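Side-chain contacts in L-lysine 6-oxidase (Marinomonas mediterranea, PDB 3WEU), which oxidises the side-chain amino group of free L-lysine with a cysteine tryptophylquinone cofactor, releasing ammonium and the hydrogen peroxide that makes it antibacterial: residues 300-303 against 304-308; 403-407 against 408-412; 494-498 against 499-503. One frame throughout, in Å; residues are numbered along the deposited sequence. Where two conformers were deposited one is given.

Interaction 1: 300-303 against 304-308. With EDO (1,2-ethanediol), chain M.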
loop_
_atom_site.group_PDB
_atom_site.type_symbol
_atom_site.label_atom_id
_atom_site.label_comp_id
_atom_site.label_asym_id
_atom_site.label_seq_id
_atom_site.Cartn_x
_atom_site.Cartn_y
_atom_site.Cartn_z
ATOM N N LEU A 300 -9.293 10.072 -49.504
ATOM C CA LEU A 300 -9.417 8.644 -49.335
ATOM C C LEU A 300 -8.658 8.058 -48.153
ATOM O O LEU A 300 -9.197 7.202 -47.520
ATOM C CB LEU A 300 -9.076 7.896 -50.609
ATOM C CG LEU A 300 -9.076 6.373 -50.626
ATOM C CD1 LEU A 300 -10.517 5.896 -50.398
ATOM C CD2 LEU A 300 -8.511 5.903 -51.991
ATOM N N PRO A 301 -7.454 8.501 -47.862
ATOM C CA PRO A 301 -6.770 7.887 -46.710
ATOM C C PRO A 301 -7.508 8.163 -45.409
ATOM O O PRO A 301 -7.574 7.323 -44.541
ATOM C CB PRO A 301 -5.424 8.592 -46.725
ATOM C CG PRO A 301 -5.211 8.936 -48.249
ATOM C CD PRO A 301 -6.577 9.432 -48.600
ATOM N N ILE A 302 -8.150 9.294 -45.307
ATOM C CA ILE A 302 -8.877 9.598 -44.100
ATOM C C ILE A 302 -10.050 8.624 -43.944
ATOM O O ILE A 302 -10.314 8.005 -42.897
ATOM C CB ILE A 302 -9.352 11.045 -44.096
ATOM C CG1 ILE A 302 -8.151 11.944 -44.036
ATOM C CG2 ILE A 302 -10.252 11.277 -42.874
ATOM C CD1 ILE A 302 -8.487 13.390 -44.288
ATOM N N ILE A 303 -10.756 8.421 -45.024
ATOM C CA ILE A 303 -11.873 7.527 -45.026
ATOM C C ILE A 303 -11.449 6.091 -44.750
ATOM O O ILE A 303 -12.094 5.395 -43.975
ATOM C CB ILE A 303 -12.556 7.588 -46.410
ATOM C CG1 ILE A 303 -13.089 9.000 -46.704
ATOM C CG2 ILE A 303 -13.645 6.591 -46.472
ATOM C CD1 ILE A 303 -13.553 9.184 -48.150
ATOM N N GLN A 304 -10.350 5.656 -45.364
ATOM C CA GLN A 304 -9.845 4.300 -45.132
ATOM C C GLN A 304 -9.411 4.159 -43.658
ATOM O O GLN A 304 -9.645 3.139 -43.059
ATOM C CB GLN A 304 -8.615 3.955 -46.021
ATOM C CG GLN A 304 -8.943 3.928 -47.499
ATOM C CD GLN A 304 -7.718 3.750 -48.396
ATOM O OE1 GLN A 304 -6.605 4.336 -48.210
ATOM N NE2 GLN A 304 -7.939 3.016 -49.409
ATOM N N ARG A 305 -8.752 5.172 -43.085
ATOM C CA ARG A 305 -8.270 5.042 -41.696
ATOM C C ARG A 305 -9.484 4.890 -40.780
ATOM O O ARG A 305 -9.514 3.991 -39.958
ATOM C CB ARG A 305 -7.404 6.240 -41.354
ATOM C CG ARG A 305 -6.094 6.214 -42.070
ATOM C CD ARG A 305 -5.493 7.579 -42.134
ATOM N NE ARG A 305 -4.296 7.577 -42.949
ATOM C CZ ARG A 305 -3.402 8.562 -42.874
ATOM N NH1 ARG A 305 -3.604 9.575 -42.028
ATOM N NH2 ARG A 305 -2.283 8.530 -43.605
ATOM N N ILE A 306 -10.488 5.735 -40.969
ATOM C CA ILE A 306 -11.682 5.733 -40.170
ATOM C C ILE A 306 -12.300 4.309 -40.216
ATOM O O ILE A 306 -12.676 3.740 -39.175
ATOM C CB ILE A 306 -12.719 6.737 -40.666
ATOM C CG1 ILE A 306 -12.273 8.173 -40.378
ATOM C CG2 ILE A 306 -13.991 6.512 -39.932
ATOM C CD1 ILE A 306 -13.066 9.183 -41.160
ATOM N N SER A 307 -12.303 3.718 -41.400
ATOM C CA SER A 307 -12.935 2.390 -41.625
ATOM C C SER A 307 -12.267 1.228 -40.923
ATOM O O SER A 307 -12.845 0.182 -40.878
ATOM C CB SER A 307 -12.980 2.043 -43.118
ATOM O OG SER A 307 -11.744 1.581 -43.597
ATOM N N GLN A 308 -11.022 1.404 -40.447
ATOM C CA GLN A 308 -10.253 0.358 -39.773
ATOM C C GLN A 308 -10.456 0.346 -38.259
ATOM O O GLN A 308 -10.214 -0.663 -37.636
ATOM C CB GLN A 308 -8.744 0.524 -40.029
ATOM C CG GLN A 308 -8.264 0.320 -41.455
ATOM C CD GLN A 308 -6.715 0.419 -41.541
ATOM O OE1 GLN A 308 -6.047 1.528 -41.301
ATOM N NE2 GLN A 308 -6.123 -0.740 -41.971
HETATM C C1 EDO M . -2.636 5.918 -46.510
HETATM O O1 EDO M . -1.687 6.793 -45.879
HETATM C C2 EDO M . -2.901 4.807 -45.558
HETATM O O2 EDO M . -3.819 5.394 -44.676
#
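Ile302 and Ile306, one turn apart on helix 295-308, meet on its buried side, where CG2 of Ile302 lies 3.9 Å from CD1 of Ile306. Their side chains slant across each other, and the CG1 branch of Ile306 also rests against the carbonyl oxygen of Ile302. Beneath them run the i to i+4 bonds of an alpha-helix. Of these, the bond from Ile306 N to Ile302 O is 3.0 Å long and nearly straight (169°). Ile303, equally buried, turns its side chain to Phe295 and Phe322.

The solvent side is looser. Gln304, exposed, leans back over the preceding turn, its CG swung away from its own carbonyl carbon (chi1 -65°) and the chain extended beyond. The flat amide is thereby laid against Leu300, with CD of Gln304 3.7 Å from CG of Leu300, a van der Waals contact between an amide and a branched alkyl group. Ser307 also turns back along the helix, its OG giving a 2.7 Å hydrogen bond to Gln304 O, a common way for a helix serine to satisfy its hydroxyl.

Arg305 joins the two regimes. Its extended chain passes over the Pro301 carbonyl, and CB of Pro301 covers one face of the guanidinium, 4.1 Å from NE. An ethanediol, probably from the crystallisation liquor, is held at the edge: Arg305 NE reaches its O2 at 2.8 Å in an almost straight bond (177°), and Arg305 NH2 reaches its O1. On the protein side, NH1 makes a salt bridge to Asp263 and a hydrogen bond to Ile258 O. With proline on one face and acceptors around the rim, the guanidinium is fixed in rotation, and Asp263 probably offsets the charge of this buried group.

Interaction 2: 403-407 against 408-412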
loop_
_atom_site.group_PDB
_atom_site.type_symbol
_atom_site.label_atom_id
_atom_site.label_comp_id
_atom_site.label_asym_id
_atom_site.label_seq_id
_atom_site.Cartn_x
_atom_site.Cartn_y
_atom_site.Cartn_z
ATOM N N LEU A 403 -11.624 15.197 -30.379
ATOM C CA LEU A 403 -10.647 15.235 -31.445
ATOM C C LEU A 403 -11.066 16.046 -32.639
ATOM O O LEU A 403 -12.227 16.103 -32.974
ATOM C CB LEU A 403 -10.272 13.797 -31.884
ATOM C CG LEU A 403 -9.058 13.565 -32.759
ATOM C CD1 LEU A 403 -7.782 14.062 -32.082
ATOM C CD2 LEU A 403 -8.955 12.103 -33.126
ATOM N N ALA A 404 -10.088 16.650 -33.316
ATOM C CA ALA A 404 -10.258 17.196 -34.695
ATOM C C ALA A 404 -9.130 16.616 -35.507
ATOM O O ALA A 404 -8.080 16.154 -34.972
ATOM C CB ALA A 404 -10.129 18.731 -34.694
ATOM N N LEU A 405 -9.312 16.664 -36.820
ATOM C CA LEU A 405 -8.226 16.506 -37.727
ATOM C C LEU A 405 -7.189 17.620 -37.525
ATOM O O LEU A 405 -7.419 18.645 -36.815
ATOM C CB LEU A 405 -8.751 16.576 -39.146
ATOM C CG LEU A 405 -9.744 15.495 -39.567
ATOM C CD1 LEU A 405 -10.281 15.731 -40.961
ATOM C CD2 LEU A 405 -9.179 14.094 -39.501
ATOM N N ASP A 406 -6.032 17.469 -38.154
ATOM C CA ASP A 406 -5.109 18.581 -38.166
ATOM C C ASP A 406 -5.557 19.607 -39.205
ATOM O O ASP A 406 -6.415 19.331 -40.009
ATOM C CB ASP A 406 -3.614 18.146 -38.270
ATOM C CG ASP A 406 -3.180 17.634 -39.612
ATOM O OD1 ASP A 406 -3.525 18.268 -40.638
ATOM O OD2 ASP A 406 -2.352 16.629 -39.657
ATOM N N ALA A 407 -4.996 20.797 -39.135
ATOM C CA ALA A 407 -5.509 21.919 -39.900
ATOM C C ALA A 407 -5.382 21.693 -41.399
ATOM O O ALA A 407 -6.280 22.055 -42.147
ATOM C CB ALA A 407 -4.807 23.206 -39.496
ATOM N N THR A 408 -4.356 20.965 -41.799
ATOM C CA THR A 408 -4.147 20.681 -43.229
ATOM C C THR A 408 -5.090 19.602 -43.741
ATOM O O THR A 408 -5.747 19.766 -44.786
ATOM C CB THR A 408 -2.659 20.445 -43.535
ATOM O OG1 THR A 408 -1.948 21.644 -43.141
ATOM C CG2 THR A 408 -2.433 20.094 -45.025
ATOM N N GLN A 409 -5.258 18.510 -42.949
ATOM C CA GLN A 409 -6.248 17.546 -43.325
ATOM C C GLN A 409 -7.584 18.187 -43.473
ATOM O O GLN A 409 -8.337 17.889 -44.380
ATOM C CB GLN A 409 -6.322 16.432 -42.292
ATOM C CG GLN A 409 -5.085 15.603 -42.166
ATOM C CD GLN A 409 -5.196 14.597 -41.019
ATOM O OE1 GLN A 409 -5.426 14.988 -39.848
ATOM N NE2 GLN A 409 -5.114 13.316 -41.354
ATOM N N LEU A 410 -7.933 19.042 -42.539
ATOM C CA LEU A 410 -9.301 19.578 -42.550
ATOM C C LEU A 410 -9.486 20.590 -43.688
ATOM O O LEU A 410 -10.542 20.621 -44.356
ATOM C CB LEU A 410 -9.603 20.189 -41.212
ATOM C CG LEU A 410 -10.987 20.756 -41.043
ATOM C CD1 LEU A 410 -12.037 19.641 -40.967
ATOM C CD2 LEU A 410 -11.132 21.674 -39.839
ATOM N N PHE A 411 -8.438 21.358 -43.979
ATOM C CA PHE A 411 -8.487 22.252 -45.129
ATOM C C PHE A 411 -8.797 21.454 -46.432
ATOM O O PHE A 411 -9.662 21.785 -47.231
ATOM C CB PHE A 411 -7.163 22.986 -45.308
ATOM C CG PHE A 411 -7.080 23.669 -46.616
ATOM C CD1 PHE A 411 -7.928 24.723 -46.872
ATOM C CD2 PHE A 411 -6.300 23.167 -47.620
ATOM C CE1 PHE A 411 -7.934 25.347 -48.108
ATOM C CE2 PHE A 411 -6.291 23.774 -48.851
ATOM C CZ PHE A 411 -7.123 24.866 -49.114
ATOM N N LEU A 412 -8.074 20.374 -46.617
ATOM C CA LEU A 412 -8.266 19.552 -47.775
ATOM C C LEU A 412 -9.630 18.905 -47.825
ATOM O O LEU A 412 -10.277 18.846 -48.882
ATOM C CB LEU A 412 -7.126 18.545 -47.893
ATOM C CG LEU A 412 -5.708 19.055 -48.098
ATOM C CD1 LEU A 412 -4.619 18.023 -47.888
ATOM C CD2 LEU A 412 -5.546 19.572 -49.510
#
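Asp406 and Gln409 form a capping box at the start of helix 407-418, each side chain serving the other's backbone. Asp406, at the N-cap, takes the amide of Gln409 on OD1 at 2.9 Å; the bond is nearly straight and approaches from the syn side, 31° out of the carboxylate plane. The same oxygen receives a weak second bond from Thr408 N. In return, Gln409 OE1 accepts Asp406 N at 3.1 Å, in the carbonyl plane and on a lone pair. Asp406 reaches forward over the first turn because CG sits between its backbone N and carbonyl carbon (chi1 73°).

The carboxylate and amide planes are 35° apart, and the two side chains cross at about a right angle. Ser259 OG also bonds to Gln409 OE1, while NE2 of Gln409 is bonded to Ile258 O, so neighbouring residues fix the way round of the amide.

Outside these polar bonds, Leu405 packs on the Gln409 side chain: its CB lies 3.8 Å from Gln409 OE1 and 4.2 Å from CB of Leu410. Thr408 OG1 is hydrogen-bonded to Asp267 and Tyr287, and Phe411 stacks on the Tyr287 ring. The N-H groups that the buried Asp406 carboxylate accepts, together with the helix start, probably favour its anion, against the opposing influence of the acidic neighbours Asp263 and Asp267.

Interaction 3: 494-498 against 499-503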
loop_
_atom_site.group_PDB
_atom_site.type_symbol
_atom_site.label_atom_id
_atom_site.label_comp_id
_atom_site.label_asym_id
_atom_site.label_seq_id
_atom_site.Cartn_x
_atom_site.Cartn_y
_atom_site.Cartn_z
ATOM N N THR A 494 16.782 26.546 -30.803
ATOM C CA THR A 494 18.074 26.340 -31.512
ATOM C C THR A 494 18.387 24.847 -31.742
ATOM O O THR A 494 19.528 24.478 -32.073
ATOM C CB THR A 494 19.205 26.945 -30.660
ATOM O OG1 THR A 494 19.052 26.528 -29.294
ATOM C CG2 THR A 494 19.145 28.485 -30.773
ATOM N N GLY A 495 17.379 23.983 -31.536
ATOM C CA GLY A 495 17.488 22.581 -31.944
ATOM C C GLY A 495 17.247 21.629 -30.835
ATOM O O GLY A 495 17.119 22.009 -29.694
ATOM N N CYS A 496 17.275 20.333 -31.179
ATOM C CA CYS A 496 17.043 19.304 -30.195
ATOM C C CYS A 496 18.315 18.616 -29.803
ATOM O O CYS A 496 19.191 18.430 -30.616
ATOM C CB CYS A 496 16.094 18.235 -30.777
ATOM S SG CYS A 496 14.522 18.968 -31.258
ATOM N N GLU A 497 18.310 18.097 -28.601
ATOM C CA GLU A 497 19.358 17.241 -28.129
ATOM C C GLU A 497 18.788 15.843 -28.136
ATOM O O GLU A 497 17.575 15.708 -28.060
ATOM C CB GLU A 497 19.646 17.538 -26.686
ATOM C CG GLU A 497 20.374 18.852 -26.531
ATOM C CD GLU A 497 20.903 19.124 -25.128
ATOM O OE1 GLU A 497 20.601 18.387 -24.174
ATOM O OE2 GLU A 497 21.646 20.125 -25.019
ATOM N N PRO A 498 19.642 14.844 -28.059
ATOM C CA PRO A 498 19.257 13.470 -27.780
ATOM C C PRO A 498 18.378 13.367 -26.511
ATOM O O PRO A 498 18.646 13.960 -25.457
ATOM C CB PRO A 498 20.574 12.745 -27.610
ATOM C CG PRO A 498 21.530 13.497 -28.428
ATOM C CD PRO A 498 21.040 14.933 -28.498
ATOM N N GLY A 499 17.283 12.616 -26.638
ATOM C CA GLY A 499 16.325 12.491 -25.580
ATOM C C GLY A 499 15.186 13.497 -25.665
ATOM O O GLY A 499 14.148 13.290 -25.001
ATOM N N ASP A 500 15.276 14.484 -26.529
ATOM C CA ASP A 500 14.278 15.534 -26.516
ATOM C C ASP A 500 12.899 15.125 -27.040
ATOM O O ASP A 500 11.866 15.615 -26.551
ATOM C CB ASP A 500 14.786 16.800 -27.192
ATOM C CG ASP A 500 15.714 17.624 -26.279
ATOM O OD1 ASP A 500 15.878 17.269 -25.101
ATOM O OD2 ASP A 500 16.258 18.581 -26.845
ATOM N N LEU A 501 12.864 14.263 -28.056
ATOM C CA LEU A 501 11.581 13.892 -28.661
ATOM C C LEU A 501 10.746 12.952 -27.804
ATOM O O LEU A 501 9.521 12.919 -27.964
ATOM C CB LEU A 501 11.747 13.352 -30.081
ATOM C CG LEU A 501 11.772 14.423 -31.159
ATOM C CD1 LEU A 501 12.766 15.466 -30.926
ATOM C CD2 LEU A 501 11.973 13.817 -32.531
ATOM N N THR A 502 11.353 12.225 -26.857
ATOM C CA THR A 502 10.589 11.273 -26.033
ATOM C C THR A 502 10.502 11.651 -24.561
ATOM O O THR A 502 9.849 10.996 -23.770
ATOM C CB THR A 502 11.132 9.833 -26.160
ATOM O OG1 THR A 502 12.516 9.766 -25.757
ATOM C CG2 THR A 502 10.939 9.330 -27.662
ATOM N N LYS A 503 11.156 12.717 -24.142
ATOM C CA LYS A 503 11.294 12.908 -22.706
ATOM C C LYS A 503 10.010 13.236 -22.001
ATOM O O LYS A 503 9.884 12.978 -20.785
ATOM C CB LYS A 503 12.317 14.003 -22.411
ATOM C CG LYS A 503 11.918 15.360 -22.883
ATOM C CD LYS A 503 13.102 16.305 -22.899
ATOM C CE LYS A 503 12.745 17.651 -23.540
ATOM N NZ LYS A 503 13.838 18.682 -23.360
#
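Asp500 closes a type II beta turn running from Glu497 to Asp500, and its side chain doubles the link between the turn's ends. Asp500 N bonds to Glu497 O at 3.0 Å, the usual i+3 to i backbone bond of the turn, while Asp500 OD2 takes Glu497 N at 2.7 Å. This second bond is straight (176°) but arrives from above the carboxylate plane. The aspartate reaches it with CG turned away from its carbonyl carbon (chi1 -79°), crossing the start of the Glu497 side chain. Gly499, with positive phi, occupies the third position usual for this turn.

Beside the turn, Leu501 brings CD1 to 3.9 Å from Cys496 SG, and both rest on Trp243 and Ile469.

A second shell of charge positions the carboxylates, whose planes are nearly parallel. Lys92 makes salt bridges to OD1 of Asp500 and OE1 of Glu497, probably easing the repulsion between them; Glu497 OE2 is hydrogen-bonded to Thr484. Lys503, itself paired with Glu489 and lying on Trp96 as a cation-pi contact, completes the group: its NZ meets Asp500 OD1 at 3.0 Å, from the opposite face of the carboxylate to Glu497 N.

Overall arrangement
Interactions 1 and 2 are neighbours, with centres 14 Å apart on the same side of the chain's centre. Helices 295-308 and 407-418 touch there: Arg305 NH1 comes within 4.1 Å of Gln409 NE2, and Ile302 CD1 within 4.2 Å of Gln409 CB. Ile258 O is a shared acceptor that ties the two helices together, and the Arg305 and Gln409 side chains both adjoin Asp263 of helix 261-272. Interaction 3 lies apart, its nearest atoms about 16 Å from interaction 2 and about 19 Å from interaction 1. It packs against strands 80-91 and 237-247. Interactions 2 and 3 belong to the C-terminal domain of the enzyme, as does Cys516, the cysteine partner in the cofactor cross-link.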